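Local coordinates for protein sulfatase (Bacteroides fragilis CAG:558, PDB 6USS) that probably hydrolyses aryl sulfate esters as a calcium-binding sulfatase of a human gut bacterium, at residues A[71-76]-A[359-364]; A[77-82]-A[372-377]. The protein carries 1 engineered substitution. All coordinates share one frame; numbering follows the deposited sequence.

Contact 1: A[71-76]-A[359-364]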
loop_
_atom_site.group_PDB
_atom_site.type_symbol
_atom_site.label_atom_id
_atom_site.label_comp_id
_atom_site.label_asym_id
_atom_site.label_seq_id
_atom_site.Cartn_x
_atom_site.Cartn_y
_atom_site.Cartn_z
ATOM N N ARG A 71 -34.161 2.579 1.199
ATOM C CA ARG A 71 -33.785 2.962 2.556
ATOM C C ARG A 71 -32.747 4.093 2.560
ATOM O O ARG A 71 -32.929 5.119 3.229
ATOM C CB ARG A 71 -33.259 1.714 3.282
ATOM C CG ARG A 71 -33.160 1.808 4.785
ATOM C CD ARG A 71 -33.040 0.422 5.430
ATOM N NE ARG A 71 -32.027 0.400 6.485
ATOM C CZ ARG A 71 -30.903 -0.305 6.415
ATOM N NH1 ARG A 71 -30.674 -1.044 5.340
ATOM N NH2 ARG A 71 -30.012 -0.280 7.409
ATOM N N LEU A 72 -31.641 3.912 1.821
ATOM C CA LEU A 72 -30.593 4.934 1.774
ATOM C C LEU A 72 -31.129 6.258 1.228
ATOM O O LEU A 72 -30.795 7.334 1.741
ATOM C CB LEU A 72 -29.410 4.431 0.939
ATOM C CG LEU A 72 -28.130 5.280 0.885
ATOM C CD1 LEU A 72 -27.463 5.351 2.242
ATOM C CD2 LEU A 72 -27.144 4.756 -0.159
ATOM N N ALA A 73 -31.993 6.198 0.206
ATOM C CA ALA A 73 -32.510 7.426 -0.388
ATOM C C ALA A 73 -33.454 8.145 0.568
ATOM O O ALA A 73 -33.430 9.380 0.647
ATOM C CB ALA A 73 -33.201 7.121 -1.717
ATOM N N LYS A 74 -34.296 7.394 1.296
ATOM C CA LYS A 74 -35.169 8.018 2.294
ATOM C C LYS A 74 -34.381 8.757 3.367
ATOM O O LYS A 74 -34.933 9.655 4.003
ATOM C CB LYS A 74 -36.100 6.988 2.960
ATOM C CG LYS A 74 -37.343 6.627 2.122
ATOM C CD LYS A 74 -38.150 5.464 2.753
ATOM C CE LYS A 74 -38.507 4.372 1.714
ATOM N NZ LYS A 74 -37.627 3.142 1.858
ATOM N N GLN A 75 -33.109 8.406 3.583
ATOM C CA GLN A 75 -32.253 9.110 4.527
ATOM C C GLN A 75 -31.315 10.112 3.865
ATOM O O GLN A 75 -30.585 10.815 4.576
ATOM C CB GLN A 75 -31.442 8.105 5.337
ATOM C CG GLN A 75 -32.304 7.082 6.040
ATOM C CD GLN A 75 -31.536 5.800 6.381
ATOM O OE1 GLN A 75 -30.804 5.247 5.544
ATOM N NE2 GLN A 75 -31.719 5.314 7.606
ATOM N N GLY A 76 -31.311 10.205 2.532
ATOM C CA GLY A 76 -30.410 11.113 1.850
ATOM C C GLY A 76 -30.998 11.823 0.644
ATOM O O GLY A 76 -32.209 12.078 0.583
ATOM N N PRO A 359 -27.466 6.017 -11.568
ATOM C CA PRO A 359 -28.160 6.205 -10.283
ATOM C C PRO A 359 -27.183 6.647 -9.204
ATOM O O PRO A 359 -26.130 6.030 -9.019
ATOM C CB PRO A 359 -28.728 4.817 -9.982
ATOM C CG PRO A 359 -27.775 3.876 -10.703
ATOM C CD PRO A 359 -27.405 4.601 -11.971
ATOM N N MET A 360 -27.541 7.707 -8.475
ATOM C CA MET A 360 -26.616 8.270 -7.504
ATOM C C MET A 360 -27.373 8.734 -6.270
ATOM O O MET A 360 -28.422 9.379 -6.370
ATOM C CB MET A 360 -25.815 9.422 -8.108
ATOM C CG MET A 360 -24.801 10.043 -7.174
ATOM S SD MET A 360 -24.037 11.487 -7.941
ATOM C CE MET A 360 -23.307 12.263 -6.505
ATOM N N ILE A 361 -26.833 8.395 -5.105
ATOM C CA ILE A 361 -27.462 8.688 -3.821
ATOM C C ILE A 361 -26.380 9.130 -2.849
ATOM O O ILE A 361 -25.269 8.586 -2.850
ATOM C CB ILE A 361 -28.213 7.464 -3.253
ATOM C CG1 ILE A 361 -29.129 6.829 -4.306
ATOM C CG2 ILE A 361 -29.006 7.861 -2.038
ATOM C CD1 ILE A 361 -29.872 5.602 -3.791
ATOM N N VAL A 362 -26.692 10.111 -2.011
ATOM C CA VAL A 362 -25.757 10.516 -0.974
ATOM C C VAL A 362 -26.502 10.618 0.346
ATOM O O VAL A 362 -27.506 11.339 0.450
ATOM C CB VAL A 362 -25.052 11.838 -1.305
ATOM C CG1 VAL A 362 -24.314 12.355 -0.081
ATOM C CG2 VAL A 362 -24.105 11.657 -2.490
ATOM N N ARG A 363 -26.027 9.876 1.339
ATOM C CA ARG A 363 -26.428 10.059 2.721
ATOM C C ARG A 363 -25.279 10.761 3.413
ATOM O O ARG A 363 -24.114 10.445 3.166
ATOM C CB ARG A 363 -26.740 8.728 3.414
ATOM C CG ARG A 363 -27.314 8.877 4.834
ATOM C CD ARG A 363 -27.789 7.540 5.418
ATOM N NE ARG A 363 -26.692 6.677 5.852
ATOM C CZ ARG A 363 -26.824 5.388 6.178
ATOM N NH1 ARG A 363 -28.014 4.799 6.126
ATOM N NH2 ARG A 363 -25.761 4.684 6.565
ATOM N N TRP A 364 -25.608 11.740 4.233
ATOM C CA TRP A 364 -24.649 12.553 4.967
ATOM C C TRP A 364 -25.414 13.119 6.159
ATOM O O TRP A 364 -25.915 14.253 6.101
ATOM C CB TRP A 364 -24.083 13.649 4.060
ATOM C CG TRP A 364 -22.943 14.440 4.638
ATOM C CD1 TRP A 364 -22.413 14.331 5.889
ATOM C CD2 TRP A 364 -22.193 15.465 3.973
ATOM N NE1 TRP A 364 -21.372 15.222 6.046
ATOM C CE2 TRP A 364 -21.220 15.931 4.884
ATOM C CE3 TRP A 364 -22.242 16.027 2.693
ATOM C CZ2 TRP A 364 -20.315 16.939 4.560
ATOM C CZ3 TRP A 364 -21.333 17.021 2.368
ATOM C CH2 TRP A 364 -20.381 17.467 3.301
HETATM O O HOH W 1 -28.743 12.672 4.610
#

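Contact 2: A[77-82]-A[372-377]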
loop_
_atom_site.group_PDB
_atom_site.type_symbol
_atom_site.label_atom_id
_atom_site.label_comp_id
_atom_site.label_asym_id
_atom_site.label_seq_id
_atom_site.Cartn_x
_atom_site.Cartn_y
_atom_site.Cartn_z
ATOM N N VAL A 77 -30.142 12.166 -0.318
ATOM C CA VAL A 77 -30.545 12.855 -1.536
ATOM C C VAL A 77 -30.256 11.934 -2.710
ATOM O O VAL A 77 -29.241 11.222 -2.715
ATOM C CB VAL A 77 -29.822 14.213 -1.705
ATOM C CG1 VAL A 77 -28.309 14.021 -1.804
ATOM C CG2 VAL A 77 -30.356 15.000 -2.929
ATOM N N MET A 78 -31.165 11.931 -3.690
ATOM C CA MET A 78 -30.963 11.262 -4.966
ATOM C C MET A 78 -30.552 12.292 -6.006
ATOM O O MET A 78 -31.111 13.391 -6.053
ATOM C CB MET A 78 -32.236 10.562 -5.439
ATOM C CG MET A 78 -32.822 9.552 -4.470
ATOM S SD MET A 78 -34.486 9.065 -4.987
ATOM C CE MET A 78 -34.182 8.598 -6.703
ATOM N N PHE A 79 -29.599 11.936 -6.854
ATOM C CA PHE A 79 -29.243 12.781 -7.988
ATOM C C PHE A 79 -29.847 12.160 -9.240
ATOM O O PHE A 79 -29.408 11.098 -9.689
ATOM C CB PHE A 79 -27.731 12.941 -8.109
ATOM C CG PHE A 79 -27.148 13.885 -7.094
ATOM C CD1 PHE A 79 -26.746 13.425 -5.840
ATOM C CD2 PHE A 79 -27.019 15.237 -7.383
ATOM C CE1 PHE A 79 -26.208 14.287 -4.906
ATOM C CE2 PHE A 79 -26.485 16.114 -6.450
ATOM C CZ PHE A 79 -26.081 15.636 -5.208
ATOM N N THR A 80 -30.866 12.803 -9.787
ATOM C CA THR A 80 -31.588 12.254 -10.925
ATOM C C THR A 80 -30.935 12.596 -12.261
ATOM O O THR A 80 -31.398 12.115 -13.302
ATOM C CB THR A 80 -33.051 12.734 -10.909
ATOM O OG1 THR A 80 -33.088 14.163 -10.951
ATOM C CG2 THR A 80 -33.749 12.265 -9.658
ATOM N N GLN A 81 -29.861 13.386 -12.260
ATOM C CA GLN A 81 -29.153 13.736 -13.494
ATOM C C GLN A 81 -27.635 13.672 -13.276
ATOM O O GLN A 81 -26.898 14.620 -13.532
ATOM C CB GLN A 81 -29.609 15.108 -13.993
ATOM C CG GLN A 81 -29.748 15.186 -15.500
ATOM C CD GLN A 81 -30.403 16.487 -16.011
ATOM O OE1 GLN A 81 -30.860 16.552 -17.155
ATOM N NE2 GLN A 81 -30.450 17.510 -15.165
ATOM N N ALA A 82 -27.144 12.518 -12.817
ATOM C CA ALA A 82 -25.715 12.296 -12.601
ATOM C C ALA A 82 -25.105 11.535 -13.775
ATOM O O ALA A 82 -25.649 10.519 -14.205
ATOM C CB ALA A 82 -25.476 11.522 -11.297
ATOM N N THR A 372 -34.734 13.609 -0.274
ATOM C CA THR A 372 -34.779 14.719 -1.218
ATOM C C THR A 372 -34.163 14.301 -2.549
ATOM O O THR A 372 -33.517 13.251 -2.665
ATOM C CB THR A 372 -34.087 15.971 -0.648
ATOM O OG1 THR A 372 -32.705 15.699 -0.368
ATOM C CG2 THR A 372 -34.754 16.387 0.639
ATOM N N LYS A 373 -34.400 15.135 -3.569
ATOM C CA LYS A 373 -33.903 14.909 -4.922
ATOM C C LYS A 373 -33.238 16.171 -5.451
ATOM O O LYS A 373 -33.608 17.283 -5.078
ATOM C CB LYS A 373 -35.026 14.492 -5.884
ATOM C CG LYS A 373 -35.593 13.111 -5.644
ATOM C CD LYS A 373 -36.849 12.884 -6.478
ATOM C CE LYS A 373 -37.667 11.681 -5.982
ATOM N NZ LYS A 373 -37.999 10.717 -7.079
ATOM N N CYS A 374 -32.243 15.991 -6.317
ATOM C CA CYS A 374 -31.529 17.110 -6.908
ATOM C C CYS A 374 -31.426 16.890 -8.406
ATOM O O CYS A 374 -30.806 15.923 -8.867
ATOM C CB CYS A 374 -30.133 17.289 -6.312
ATOM S SG CYS A 374 -29.317 18.751 -7.036
ATOM N N ASP A 375 -32.006 17.822 -9.145
ATOM C CA ASP A 375 -32.121 17.817 -10.597
ATOM C C ASP A 375 -30.858 18.310 -11.293
ATOM O O ASP A 375 -30.681 18.044 -12.489
ATOM C CB ASP A 375 -33.302 18.725 -10.981
ATOM C CG ASP A 375 -33.987 18.317 -12.257
ATOM O OD1 ASP A 375 -33.650 17.248 -12.836
ATOM O OD2 ASP A 375 -34.888 19.088 -12.676
ATOM N N LYS A 376 -29.998 19.045 -10.585
ATOM C CA LYS A 376 -28.845 19.679 -11.218
ATOM C C LYS A 376 -27.835 18.630 -11.668
ATOM O O LYS A 376 -27.594 17.639 -10.976
ATOM C CB LYS A 376 -28.183 20.673 -10.262
ATOM C CG LYS A 376 -29.161 21.688 -9.648
ATOM C CD LYS A 376 -29.978 22.343 -10.743
ATOM C CE LYS A 376 -30.774 23.536 -10.248
ATOM N NZ LYS A 376 -31.091 24.380 -11.448
ATOM N N TYR A 377 -27.237 18.841 -12.831
ATOM C CA TYR A 377 -26.382 17.792 -13.358
ATOM C C TYR A 377 -24.959 17.909 -12.826
ATOM O O TYR A 377 -24.480 18.995 -12.487
ATOM C CB TYR A 377 -26.388 17.764 -14.892
ATOM C CG TYR A 377 -26.041 19.031 -15.670
ATOM C CD1 TYR A 377 -24.808 19.663 -15.531
ATOM C CD2 TYR A 377 -26.928 19.539 -16.624
ATOM C CE1 TYR A 377 -24.485 20.800 -16.290
ATOM C CE2 TYR A 377 -26.620 20.675 -17.375
ATOM C CZ TYR A 377 -25.396 21.298 -17.205
ATOM O OH TYR A 377 -25.080 22.418 -17.957
HETATM O O HOH W 2 -28.603 15.376 -10.494
#

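Contact 1: A[71-76]-A[359-364]
Gly76 and Arg363 bring their CA atoms to 4.2 Å where the chain leaving helix 67-74 closes on strand 357-363, while the CA atoms of Ala73 and Ile361, the other close pair, are 6.2 Å apart. At Gly76 the backbones meet directly, CA making a CA-H...O contact of 3.2 Å with Val362 O. Leu72 CG, anti to the backbone N (chi1 -173°), meets Ile361 CG2 at 4.0 Å, and Leu72 CD1 packs against Arg363 CB at 3.6 Å and covers one face of the guanidinium near its rim. Ile361 CG2 also rests on Ala73 CA at 3.9 Å. Gln75 and Arg363 run side by side, pointing the same way, with CB of the glutamine against CD of the arginine. The arginine chain bends at chi3 (75°), which sets NE; Arg363 NH1 donates to Gln75 OE1 at 2.9 Å (N-H...O angle 145°). OE1 lies in the guanidinium plane, whereas NH1 stands above the plane of the amide carbonyl. Water 1 joins Gln75 O to Trp364 N. Met303 and Leu306 of helix 283-308 pack on Arg363 as well. The guanidinium of the buried Arg363 thus meets a neutral amide oxygen at its edge and Leu72 CD1 over one face; no carboxylate takes part across this contact, so the amide dipole probably gives only part of the compensation a charge would.

Contact 2: A[77-82]-A[372-377]
Val77, Met78 and Phe79 pair in parallel with Thr372, Lys373 and Cys374, the axes of the two short strands coming to 4.4 Å. Met78 is gripped through both its backbone polar atoms: its N donates to Thr372 O at 2.9 Å, and its O accepts from Cys374 N at 2.8 Å, nearly along the C=O axis. Thr80 N adds a longer bond, 3.3 Å, to Cys374 O. On the sheet face carrying Val77, Phe79, Thr372 and Cys374, Val77 CG2 packs against Thr372 OG1 and Cys374 CB. Phe79 CE2 approaches Cys374 CB at 3.8 Å, and the cysteine sulfur sits obliquely to the same ring, 4.9 Å from its centroid. SG is anti to the backbone N (chi1 -177°), and it also accepts a weak bond from Lys376 N. On the other face, Met78 CB and Lys373 CG lie 4.2 Å apart.

Beyond Phe79 the chain turns a corner at Thr80 and Gln81, and side chain and water take over from strand pairing. The extended end of Gln81 carries NE2 to Asp375 O at 2.7 Å, the carbonyl being approached almost head-on, although the N-H...O angle is only 132°. Water 2 accepts from Gln81 N and donates to Cys374 O and Lys376 O, lying in the plane of the Phe79 ring at its edge.

Farther out, Arg445 holds Gln81 OE1, Lys369 O pairs with Thr372 OG1, and Tyr377 OH bonds to Arg421 O and Gly447 N. Leu410 and Leu411 of helix 408-412 pack on Phe79. Cys374 O thus receives both Thr80 N and water 2, and the chemistry passes from regular parallel-sheet bonding to a corner where one water and the Gln81 amide take up the carbonyls of Cys374, Asp375 and Lys376.

In the fold
The two contacts are interlocked. Their centres lie about 10 Å apart, and strand 77-83, which follows helix 67-74 directly, sits between strands 357-363 and 372-374. It runs antiparallel to the first, with probable hydrogen bonds from Phe79 N to Met360 O and from Val77 N to Val362 O, both 2.9 Å. Ile361 CG2 packs against Val77 O at 3.4 Å, and Met360 SD against Ala82 CB at 3.7 Å. Both contacts are away from the calcium ion, bound by Asp42, Asp43, Asp322, Asn323 and the engineered Cys88. In sequence, strand 315-321, a neighbour of 357-363, ends just before Asp322, and strand 77-83 precedes helix 88-97, which starts at Cys88.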